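Local coordinates for TarM (Staphylococcus aureus subsp. aureus 21178, PDB 4X7R), which belongs to the glycosyltransferases of the GT-B fold, with two Rossmann-like domains flanking a cleft and an added antiparallel sheet built into the chain, at residues V250-N255 with L288-Q293; Y268-A273 with F294-I299; E284-D289 with I424-S429. The protein carries 1 engineered substitution. All coordinates share one frame; numbering follows the deposited sequence.

Contact 1. Residues V250-N255 with L288-Q293. With 3YW ((2S)-2,3-dihydroxypropyl 2-acetamido-2-deoxy-alpha-D-glucopyranoside), chain F.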
loop_
_atom_site.group_PDB
_atom_site.type_symbol
_atom_site.label_atom_id
_atom_site.label_comp_id
_atom_site.label_asym_id
_atom_site.label_seq_id
_atom_site.Cartn_x
_atom_site.Cartn_y
_atom_site.Cartn_z
ATOM N N VAL A 250 -1.222 0.081 12.403
ATOM C CA VAL A 250 0.038 -0.500 12.908
ATOM C C VAL A 250 0.205 -0.346 14.423
ATOM O O VAL A 250 -0.481 0.449 15.058
ATOM C CB VAL A 250 1.257 0.159 12.169
ATOM C CG1 VAL A 250 1.180 -0.018 10.642
ATOM C CG2 VAL A 250 1.356 1.653 12.497
ATOM N N ASN A 251 1.202 -1.025 14.964
ATOM C CA ASN A 251 1.617 -0.810 16.331
ATOM C C ASN A 251 2.206 0.633 16.312
ATOM O O ASN A 251 3.056 0.951 15.466
ATOM C CB ASN A 251 2.668 -1.861 16.746
ATOM C CG ASN A 251 3.085 -1.774 18.193
ATOM O OD1 ASN A 251 3.158 -0.687 18.768
ATOM N ND2 ASN A 251 3.388 -2.913 18.820
ATOM N N HIS A 252 1.674 1.519 17.184
ATOM C CA HIS A 252 2.038 2.933 17.242
ATOM C C HIS A 252 3.448 3.186 17.817
ATOM O O HIS A 252 3.940 4.313 17.762
ATOM C CB HIS A 252 0.972 3.719 17.999
ATOM C CG HIS A 252 0.833 3.270 19.425
ATOM N ND1 HIS A 252 0.419 1.974 19.739
ATOM C CD2 HIS A 252 1.075 3.945 20.571
ATOM C CE1 HIS A 252 0.447 1.907 21.061
ATOM N NE2 HIS A 252 0.833 3.072 21.606
ATOM N N HIS A 253 4.102 2.164 18.366
ATOM C CA HIS A 253 5.464 2.362 18.848
ATOM C C HIS A 253 6.407 2.268 17.649
ATOM O O HIS A 253 6.099 1.576 16.658
ATOM C CB HIS A 253 5.883 1.290 19.865
ATOM C CG HIS A 253 5.062 1.262 21.106
ATOM N ND1 HIS A 253 3.891 0.500 21.183
ATOM C CD2 HIS A 253 5.314 1.805 22.319
ATOM C CE1 HIS A 253 3.445 0.644 22.424
ATOM N NE2 HIS A 253 4.268 1.418 23.149
ATOM N N GLU A 254 7.564 2.943 17.752
ATOM C CA GLU A 254 8.604 2.874 16.734
ATOM C C GLU A 254 9.153 1.444 16.688
ATOM O O GLU A 254 9.366 0.808 17.732
ATOM C CB GLU A 254 9.742 3.871 17.024
ATOM C CG GLU A 254 9.480 5.259 16.467
ATOM C CD GLU A 254 9.836 5.495 15.013
ATOM O OE1 GLU A 254 9.386 4.721 14.137
ATOM O OE2 GLU A 254 10.532 6.499 14.745
ATOM N N ASN A 255 9.290 0.928 15.465
ATOM C CA ASN A 255 9.805 -0.408 15.180
ATOM C C ASN A 255 11.274 -0.416 15.453
ATOM O O ASN A 255 11.925 0.611 15.254
ATOM C CB ASN A 255 9.571 -0.767 13.716
ATOM C CG ASN A 255 8.119 -0.682 13.300
ATOM O OD1 ASN A 255 7.198 -1.028 14.052
ATOM N ND2 ASN A 255 7.895 -0.256 12.071
ATOM N N LEU A 288 -6.262 0.247 24.919
ATOM C CA LEU A 288 -5.896 0.413 26.328
ATOM C C LEU A 288 -4.491 0.987 26.480
ATOM O O LEU A 288 -4.281 1.885 27.307
ATOM C CB LEU A 288 -6.036 -0.926 27.097
ATOM C CG LEU A 288 -7.465 -1.519 27.118
ATOM C CD1 LEU A 288 -7.459 -2.941 27.627
ATOM C CD2 LEU A 288 -8.394 -0.675 27.958
ATOM N N ASP A 289 -3.529 0.500 25.670
ATOM C CA ASP A 289 -2.148 1.013 25.704
ATOM C C ASP A 289 -2.129 2.490 25.350
ATOM O O ASP A 289 -1.493 3.271 26.034
ATOM C CB ASP A 289 -1.229 0.228 24.743
ATOM C CG ASP A 289 -0.925 -1.175 25.212
ATOM O OD1 ASP A 289 -1.148 -1.459 26.404
ATOM O OD2 ASP A 289 -0.409 -1.965 24.408
ATOM N N ILE A 290 -2.906 2.879 24.345
ATOM C CA ILE A 290 -2.971 4.283 23.921
ATOM C C ILE A 290 -3.567 5.167 25.022
ATOM O O ILE A 290 -3.029 6.232 25.312
ATOM C CB ILE A 290 -3.712 4.410 22.558
ATOM C CG1 ILE A 290 -2.812 3.894 21.406
ATOM C CG2 ILE A 290 -4.184 5.864 22.310
ATOM C CD1 ILE A 290 -3.489 3.787 20.049
ATOM N N LEU A 291 -4.683 4.729 25.600
ATOM C CA LEU A 291 -5.393 5.453 26.656
ATOM C C LEU A 291 -4.520 5.641 27.901
ATOM O O LEU A 291 -4.597 6.689 28.531
ATOM C CB LEU A 291 -6.736 4.764 27.010
ATOM C CG LEU A 291 -7.841 4.806 25.941
ATOM C CD1 LEU A 291 -9.045 3.994 26.402
ATOM C CD2 LEU A 291 -8.256 6.223 25.610
ATOM N N ASN A 292 -3.682 4.646 28.229
ATOM C CA ASN A 292 -2.783 4.713 29.379
ATOM C C ASN A 292 -1.640 5.669 29.172
ATOM O O ASN A 292 -1.316 6.399 30.106
ATOM C CB ASN A 292 -2.295 3.328 29.810
ATOM C CG ASN A 292 -3.400 2.417 30.272
ATOM O OD1 ASN A 292 -4.422 2.864 30.794
ATOM N ND2 ASN A 292 -3.243 1.102 30.065
ATOM N N GLN A 293 -1.082 5.707 27.931
ATOM C CA GLN A 293 0.049 6.517 27.468
ATOM C C GLN A 293 -0.284 7.961 27.058
ATOM O O GLN A 293 0.613 8.803 27.124
ATOM C CB GLN A 293 0.684 5.842 26.233
ATOM C CG GLN A 293 1.633 4.670 26.505
ATOM C CD GLN A 293 1.760 3.660 25.357
ATOM O OE1 GLN A 293 0.968 3.628 24.368
ATOM N NE2 GLN A 293 2.753 2.769 25.502
HETATM O O3A 3YW F . 2.146 1.246 7.204
HETATM C C4A 3YW F . -0.435 -1.422 6.696
HETATM C C5A 3YW F . 0.918 -0.801 6.940
HETATM O O5 3YW F . -2.694 -2.839 8.230
HETATM C C6A 3YW F . 0.843 0.701 7.061
HETATM C C5 3YW F . -3.291 -4.143 8.195
HETATM C C6 3YW F . -4.749 -3.937 7.860
HETATM C C4 3YW F . -3.034 -4.832 9.533
HETATM O O6 3YW F . -5.403 -3.114 8.815
HETATM C C3 3YW F . -1.534 -5.078 9.663
HETATM O O4 3YW F . -3.712 -6.083 9.579
HETATM O O3 3YW F . -1.208 -5.698 10.907
HETATM O O7 3YW F . 1.422 -3.315 11.174
HETATM C C7 3YW F . 1.631 -3.893 10.112
HETATM C C8 3YW F . 2.987 -4.417 9.747
HETATM N N2 3YW F . 0.664 -4.102 9.217
HETATM C C2 3YW F . -0.734 -3.790 9.468
HETATM C C1 3YW F . -1.280 -2.821 8.402
HETATM O O1 3YW F . -0.559 -2.752 7.205
HETATM O O2 3YW F . 1.789 -1.156 5.865
#
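His252 and His253 lie in the loop that follows strand 243-247 of the seven-stranded parallel sheet, and both reach Gln293 in the last turn of helix 284-293. The Gln293 amide bridges the two imidazoles. Its OE1 takes the NE2-H of His252 in a nearly straight bond (2.8 Å, 176° at the hydrogen), the two side chains meeting tip to tip and the oxygen lying in the ring plane. Its NE2 donates to His253 NE2 at 3.1 Å, a more bent bond whose donor is tilted from the second ring.

Histidine suits both places because one ring carries a donor and an acceptor. Asn251 OD1 accepts from both His253 N (3.0 Å) and His253 ND1 (2.8 Å), the first closing an Asx turn and the second holding the imidazole on a lone pair, which leaves NE2 to accept. On His252 the roles are reversed: NE2 donates, while ND1 is bonded to Gln286 NE2.

His252 CG stands between the backbone N and the carbonyl carbon (chi1 62°). The ring beyond it is covered on both faces: Ile290 CG1 sits over its centre, 3.8 Å from the centroid, in a CH-pi contact, and His253 ND1 lies over the opposite face, nearer the rim.

At the start of the loop, Val250 CG1 packs 3.3 Å from O7 of the bound 3YW. Loops that follow the C-terminal ends of parallel strands and line a ligand site are characteristic of Rossmann-like domains; here the loop also bonds to helix 284-293.

Contact 2. Residues Y268-A273 with F294-I299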
loop_
_atom_site.group_PDB
_atom_site.type_symbol
_atom_site.label_atom_id
_atom_site.label_comp_id
_atom_site.label_asym_id
_atom_site.label_seq_id
_atom_site.Cartn_x
_atom_site.Cartn_y
_atom_site.Cartn_z
ATOM N N TYR A 268 0.820 11.884 16.004
ATOM C CA TYR A 268 0.045 13.064 15.630
ATOM C C TYR A 268 -1.463 12.750 15.515
ATOM O O TYR A 268 -2.292 13.544 15.947
ATOM C CB TYR A 268 0.613 13.680 14.338
ATOM C CG TYR A 268 -0.028 14.997 13.974
ATOM C CD1 TYR A 268 0.252 16.156 14.695
ATOM C CD2 TYR A 268 -0.911 15.090 12.904
ATOM C CE1 TYR A 268 -0.342 17.372 14.364
ATOM C CE2 TYR A 268 -1.500 16.301 12.555
ATOM C CZ TYR A 268 -1.215 17.440 13.288
ATOM O OH TYR A 268 -1.818 18.625 12.945
ATOM N N ILE A 269 -1.814 11.594 14.956
ATOM C CA ILE A 269 -3.202 11.153 14.850
ATOM C C ILE A 269 -3.797 10.980 16.267
ATOM O O ILE A 269 -4.811 11.609 16.589
ATOM C CB ILE A 269 -3.328 9.871 13.978
ATOM C CG1 ILE A 269 -2.790 10.125 12.532
ATOM C CG2 ILE A 269 -4.788 9.355 13.932
ATOM C CD1 ILE A 269 -2.601 8.881 11.713
ATOM N N ILE A 270 -3.143 10.161 17.105
ATOM C CA ILE A 270 -3.553 9.871 18.484
ATOM C C ILE A 270 -3.723 11.135 19.321
ATOM O O ILE A 270 -4.759 11.301 19.968
ATOM C CB ILE A 270 -2.579 8.879 19.168
ATOM C CG1 ILE A 270 -2.576 7.512 18.464
ATOM C CG2 ILE A 270 -2.890 8.755 20.667
ATOM C CD1 ILE A 270 -1.329 6.582 18.908
ATOM N N GLU A 271 -2.718 12.020 19.307
ATOM C CA GLU A 271 -2.760 13.272 20.062
ATOM C C GLU A 271 -3.892 14.208 19.671
ATOM O O GLU A 271 -4.365 14.977 20.512
ATOM C CB GLU A 271 -1.406 13.969 20.020
ATOM C CG GLU A 271 -0.415 13.285 20.950
ATOM C CD GLU A 271 1.014 13.792 20.912
ATOM O OE1 GLU A 271 1.420 14.381 19.884
ATOM O OE2 GLU A 271 1.741 13.563 21.907
ATOM N N ASN A 272 -4.370 14.089 18.428
ATOM C CA ASN A 272 -5.472 14.886 17.884
ATOM C C ASN A 272 -6.842 14.179 17.851
ATOM O O ASN A 272 -7.788 14.730 17.282
ATOM C CB ASN A 272 -5.072 15.419 16.501
ATOM C CG ASN A 272 -4.085 16.537 16.657
ATOM O OD1 ASN A 272 -4.372 17.553 17.283
ATOM N ND2 ASN A 272 -2.859 16.302 16.265
ATOM N N ALA A 273 -6.955 12.982 18.487
ATOM C CA ALA A 273 -8.183 12.162 18.501
ATOM C C ALA A 273 -9.400 12.905 19.016
ATOM O O ALA A 273 -10.490 12.769 18.452
ATOM C CB ALA A 273 -7.964 10.889 19.311
ATOM N N PHE A 294 -1.506 8.231 26.519
ATOM C CA PHE A 294 -1.891 9.550 25.974
ATOM C C PHE A 294 -3.084 10.214 26.681
ATOM O O PHE A 294 -3.955 9.516 27.213
ATOM C CB PHE A 294 -2.170 9.428 24.459
ATOM C CG PHE A 294 -0.966 9.040 23.624
ATOM C CD1 PHE A 294 -0.657 7.698 23.390
ATOM C CD2 PHE A 294 -0.146 10.017 23.057
ATOM C CE1 PHE A 294 0.464 7.336 22.633
ATOM C CE2 PHE A 294 0.976 9.657 22.292
ATOM C CZ PHE A 294 1.275 8.320 22.084
ATOM N N ASP A 295 -3.136 11.565 26.657
ATOM C CA ASP A 295 -4.238 12.350 27.244
ATOM C C ASP A 295 -5.363 12.586 26.195
ATOM O O ASP A 295 -5.606 13.735 25.782
ATOM C CB ASP A 295 -3.738 13.695 27.840
ATOM C CG ASP A 295 -4.800 14.488 28.610
ATOM O OD1 ASP A 295 -5.771 13.867 29.100
ATOM O OD2 ASP A 295 -4.663 15.730 28.709
ATOM N N VAL A 296 -6.016 11.477 25.749
ATOM C CA VAL A 296 -7.104 11.465 24.757
ATOM C C VAL A 296 -8.167 10.435 25.142
ATOM O O VAL A 296 -7.853 9.488 25.848
ATOM C CB VAL A 296 -6.624 11.269 23.291
ATOM C CG1 VAL A 296 -5.975 12.530 22.743
ATOM C CG2 VAL A 296 -5.712 10.045 23.133
ATOM N N GLU A 297 -9.414 10.621 24.687
ATOM C CA GLU A 297 -10.506 9.694 24.998
ATOM C C GLU A 297 -11.087 8.986 23.763
ATOM O O GLU A 297 -11.439 7.801 23.857
ATOM C CB GLU A 297 -11.617 10.422 25.767
ATOM C CG GLU A 297 -11.306 10.613 27.247
ATOM C CD GLU A 297 -12.174 11.605 28.000
ATOM O OE1 GLU A 297 -12.913 12.377 27.345
ATOM O OE2 GLU A 297 -12.080 11.642 29.249
ATOM N N ASN A 298 -11.162 9.714 22.611
ATOM C CA ASN A 298 -11.728 9.293 21.319
ATOM C C ASN A 298 -11.002 8.158 20.584
ATOM O O ASN A 298 -10.790 8.267 19.374
ATOM C CB ASN A 298 -11.834 10.513 20.384
ATOM C CG ASN A 298 -13.146 11.236 20.392
ATOM O OD1 ASN A 298 -14.022 10.996 21.220
ATOM N ND2 ASN A 298 -13.298 12.165 19.467
ATOM N N ILE A 299 -10.671 7.073 21.282
ATOM C CA ILE A 299 -10.009 5.890 20.743
ATOM C C ILE A 299 -11.026 4.756 20.754
ATOM O O ILE A 299 -11.598 4.448 21.796
ATOM C CB ILE A 299 -8.718 5.529 21.555
ATOM C CG1 ILE A 299 -7.827 6.772 21.847
ATOM C CG2 ILE A 299 -7.943 4.381 20.895
ATOM C CD1 ILE A 299 -7.205 7.584 20.571
#
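The backbones draw closest at Ala273 and Asn298, whose CA atoms are 5.4 Å apart, where the chain leaving helix 264-271 passes the loop that leads from helix 284-293 into strand 299-301. Asn298 is the centre of an inverse gamma turn, and its ND2 donates to Ala273 O at 3.0 Å, from a position tilted out of the carbonyl plane. Asparagine is well matched to this place, since a short amide can reach a carbonyl that has run past the end of its helix.

The rest of the contact is mainly apolar. Ile270 CG2, anti to the backbone N, is the central contact atom: it sits over one face of the Phe294 ring, 3.5 Å from CG and displaced toward the rim, in a CH-pi contact made by side chains that cross at about a right angle. The same methyl meets Val296 CG2 at 4.0 Å. A beta-branched residue serves well here because its methyl leaves the chain right at the helix surface. Glu271 also crosses the Phe294 side chain at about a right angle, with CG 3.9 Å from Phe294 CD2; OE2 lies at the ring edge, in its plane, and carboxylate and ring stand nearly perpendicular.

Val296 CG1 rests on the last helical turn, 3.3 Å from Ile270 O. Further on, the small Ala273 lets the loop come near, and its CB meets Ile299 CD1 at 3.6 Å.

Around this seam, Ile290 of helix 284-293 touches both Ile270 and Ile299, Val279 of strand 278-281 packs on Ala273 and Ile299, and Asn274 OD1 accepts from the backbone N of Glu297 and Asn298. The loop packs on the end of helix 264-271, and Ile299, where strand 299-301 begins, also meets helix 284-293.

Contact 3. Residues E284-D289 with I424-S429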
loop_
_atom_site.group_PDB
_atom_site.type_symbol
_atom_site.label_atom_id
_atom_site.label_comp_id
_atom_site.label_asym_id
_atom_site.label_seq_id
_atom_site.Cartn_x
_atom_site.Cartn_y
_atom_site.Cartn_z
ATOM N N GLU A 284 -8.367 -4.424 21.082
ATOM C CA GLU A 284 -8.673 -3.823 22.392
ATOM C C GLU A 284 -7.388 -3.472 23.135
ATOM O O GLU A 284 -7.333 -2.437 23.806
ATOM C CB GLU A 284 -9.551 -4.756 23.275
ATOM C CG GLU A 284 -10.923 -5.090 22.669
ATOM C CD GLU A 284 -11.931 -3.958 22.512
ATOM O OE1 GLU A 284 -11.708 -2.866 23.088
ATOM O OE2 GLU A 284 -12.937 -4.159 21.788
ATOM N N ALA A 285 -6.364 -4.329 23.035
ATOM C CA ALA A 285 -5.087 -4.106 23.745
ATOM C C ALA A 285 -4.399 -2.823 23.317
ATOM O O ALA A 285 -3.950 -2.074 24.176
ATOM C CB ALA A 285 -4.161 -5.317 23.594
ATOM N N GLN A 286 -4.401 -2.506 22.013
ATOM C CA GLN A 286 -3.795 -1.250 21.552
ATOM C C GLN A 286 -4.552 -0.054 22.087
ATOM O O GLN A 286 -3.923 0.937 22.436
ATOM C CB GLN A 286 -3.699 -1.192 19.997
ATOM C CG GLN A 286 -2.874 0.016 19.490
ATOM C CD GLN A 286 -2.512 -0.025 18.019
ATOM O OE1 GLN A 286 -3.115 -0.726 17.224
ATOM N NE2 GLN A 286 -1.534 0.771 17.619
ATOM N N ARG A 287 -5.900 -0.119 22.125
ATOM C CA ARG A 287 -6.742 0.974 22.634
ATOM C C ARG A 287 -6.403 1.289 24.092
ATOM O O ARG A 287 -6.213 2.462 24.438
ATOM C CB ARG A 287 -8.240 0.623 22.507
ATOM C CG ARG A 287 -9.146 1.647 23.163
ATOM C CD ARG A 287 -10.617 1.322 22.953
ATOM N NE ARG A 287 -11.435 2.268 23.713
ATOM C CZ ARG A 287 -11.779 2.082 24.981
ATOM N NH1 ARG A 287 -11.403 0.977 25.626
ATOM N NH2 ARG A 287 -12.501 2.994 25.617
ATOM N N LEU A 288 -6.262 0.247 24.919
ATOM C CA LEU A 288 -5.896 0.413 26.328
ATOM C C LEU A 288 -4.491 0.987 26.480
ATOM O O LEU A 288 -4.281 1.885 27.307
ATOM C CB LEU A 288 -6.036 -0.926 27.097
ATOM C CG LEU A 288 -7.465 -1.519 27.118
ATOM C CD1 LEU A 288 -7.459 -2.941 27.627
ATOM C CD2 LEU A 288 -8.394 -0.675 27.958
ATOM N N ASP A 289 -3.529 0.500 25.670
ATOM C CA ASP A 289 -2.148 1.013 25.704
ATOM C C ASP A 289 -2.129 2.490 25.350
ATOM O O ASP A 289 -1.493 3.271 26.034
ATOM C CB ASP A 289 -1.229 0.228 24.743
ATOM C CG ASP A 289 -0.925 -1.175 25.212
ATOM O OD1 ASP A 289 -1.148 -1.459 26.404
ATOM O OD2 ASP A 289 -0.409 -1.965 24.408
ATOM N N ILE A 424 3.188 -11.296 19.821
ATOM C CA ILE A 424 3.611 -9.888 19.767
ATOM C C ILE A 424 2.392 -8.923 19.781
ATOM O O ILE A 424 1.260 -9.338 19.526
ATOM C CB ILE A 424 4.530 -9.657 18.501
ATOM C CG1 ILE A 424 3.848 -10.064 17.163
ATOM C CG2 ILE A 424 5.878 -10.369 18.626
ATOM C CD1 ILE A 424 3.031 -9.048 16.493
ATOM N N LYS A 425 2.642 -7.634 20.019
ATOM C CA LYS A 425 1.619 -6.590 19.964
ATOM C C LYS A 425 1.569 -6.084 18.493
ATOM O O LYS A 425 2.585 -5.649 17.962
ATOM C CB LYS A 425 1.951 -5.430 20.932
ATOM C CG LYS A 425 1.657 -5.735 22.424
ATOM C CD LYS A 425 1.882 -4.461 23.283
ATOM C CE LYS A 425 1.518 -4.607 24.748
ATOM N NZ LYS A 425 0.061 -4.691 25.019
ATOM N N TYR A 426 0.401 -6.106 17.822
ATOM C CA TYR A 426 -0.903 -6.557 18.300
ATOM C C TYR A 426 -1.511 -7.522 17.314
ATOM O O TYR A 426 -1.231 -7.434 16.115
ATOM C CB TYR A 426 -1.831 -5.342 18.386
ATOM C CG TYR A 426 -1.344 -4.288 19.343
ATOM C CD1 TYR A 426 -1.542 -4.423 20.717
ATOM C CD2 TYR A 426 -0.664 -3.160 18.884
ATOM C CE1 TYR A 426 -1.074 -3.465 21.607
ATOM C CE2 TYR A 426 -0.198 -2.184 19.769
ATOM C CZ TYR A 426 -0.400 -2.348 21.133
ATOM O OH TYR A 426 0.035 -1.403 22.027
ATOM N N GLY A 427 -2.383 -8.389 17.811
ATOM C CA GLY A 427 -3.133 -9.284 16.952
ATOM C C GLY A 427 -3.113 -10.753 17.285
ATOM O O GLY A 427 -4.182 -11.295 17.570
ATOM N N PRO A 428 -1.953 -11.466 17.172
ATOM C CA PRO A 428 -1.974 -12.932 17.335
ATOM C C PRO A 428 -2.747 -13.515 18.506
ATOM O O PRO A 428 -3.563 -14.395 18.274
ATOM C CB PRO A 428 -0.490 -13.320 17.323
ATOM C CG PRO A 428 0.139 -12.284 16.496
ATOM C CD PRO A 428 -0.603 -11.003 16.778
ATOM N N SER A 429 -2.563 -12.989 19.730
ATOM C CA SER A 429 -3.250 -13.527 20.934
ATOM C C SER A 429 -4.748 -13.228 20.967
ATOM O O SER A 429 -5.458 -13.805 21.774
ATOM C CB SER A 429 -2.557 -13.074 22.219
ATOM O OG SER A 429 -2.541 -11.659 22.272
#
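The polar part of this contact converges on one oxygen, Asp289 OD2. Lys425 NZ forms a salt bridge to it at 2.8 Å, on the syn lone pair of OD2, with the two side chains reaching toward each other tip to tip. The lysine chain is extended as far as CE and then bends (chi4 -71°), which turns NZ toward the carboxylate. Tyr426 OH donates to the same oxygen over 2.5 Å, a modelled length so short that its exact value is doubtful. Aspartate suits the place because its short chain keeps the carboxylate close to the helix surface, where an ammonium and a phenol can both reach it; the nearby lysine probably helps stabilise the negative charge.

The aromatic part is a sandwich around the Tyr426 ring. Gln286 CB lies over its centre in a CH-pi contact, 3.5 Å from the centroid and close to the ring normal. With CG anti to the backbone N (chi1 -171°), the glutamine continues across the same face, CG 3.5 Å from Tyr426 CE2, and its amide is turned only 20° from the ring. Lys425 CB covers the opposite face; the cis peptide before Tyr426 joins these two residues. Gln286 NE2 is hydrogen-bonded to Val250 O.

The apolar part is small: Ala285 CB approaches Tyr426 CD1 at 4.0 Å, and alanine's single methyl lets the ring lie close to the helix backbone.

Helix 284-293 packs beside the seven-stranded sheet, whereas 424-429 follows strand 419-422 of the six-stranded one. The contact thus joins the two Rossmann-like domains of a GT-B fold beside the cleft, with the Tyr426 side chain about 8 Å from bound 3YW.

Contacts 1 and 3 share helix 284-293, contact 3 using its first part and contact 1 its second, with Leu288 and Asp289 in common; contact 2 uses the loop that follows it. Contacts 1 and 3 have centres about 9 Å apart, contacts 1 and 2 about 11 Å, and contacts 2 and 3 about 17 Å. Along the chain the order is 250-255, 268-273, the overlapping 284-289 and 288-293, 294-299, then 424-429, so contact 2 alternates with both others. Contacts 1 and 2 stay within the part built on the seven-stranded sheet; contact 3 alone reaches 135 residues on, to the six-stranded domain. Asn251 ND2 bonded to Lys425 O ties the ligand-lining loop directly to that interdomain junction.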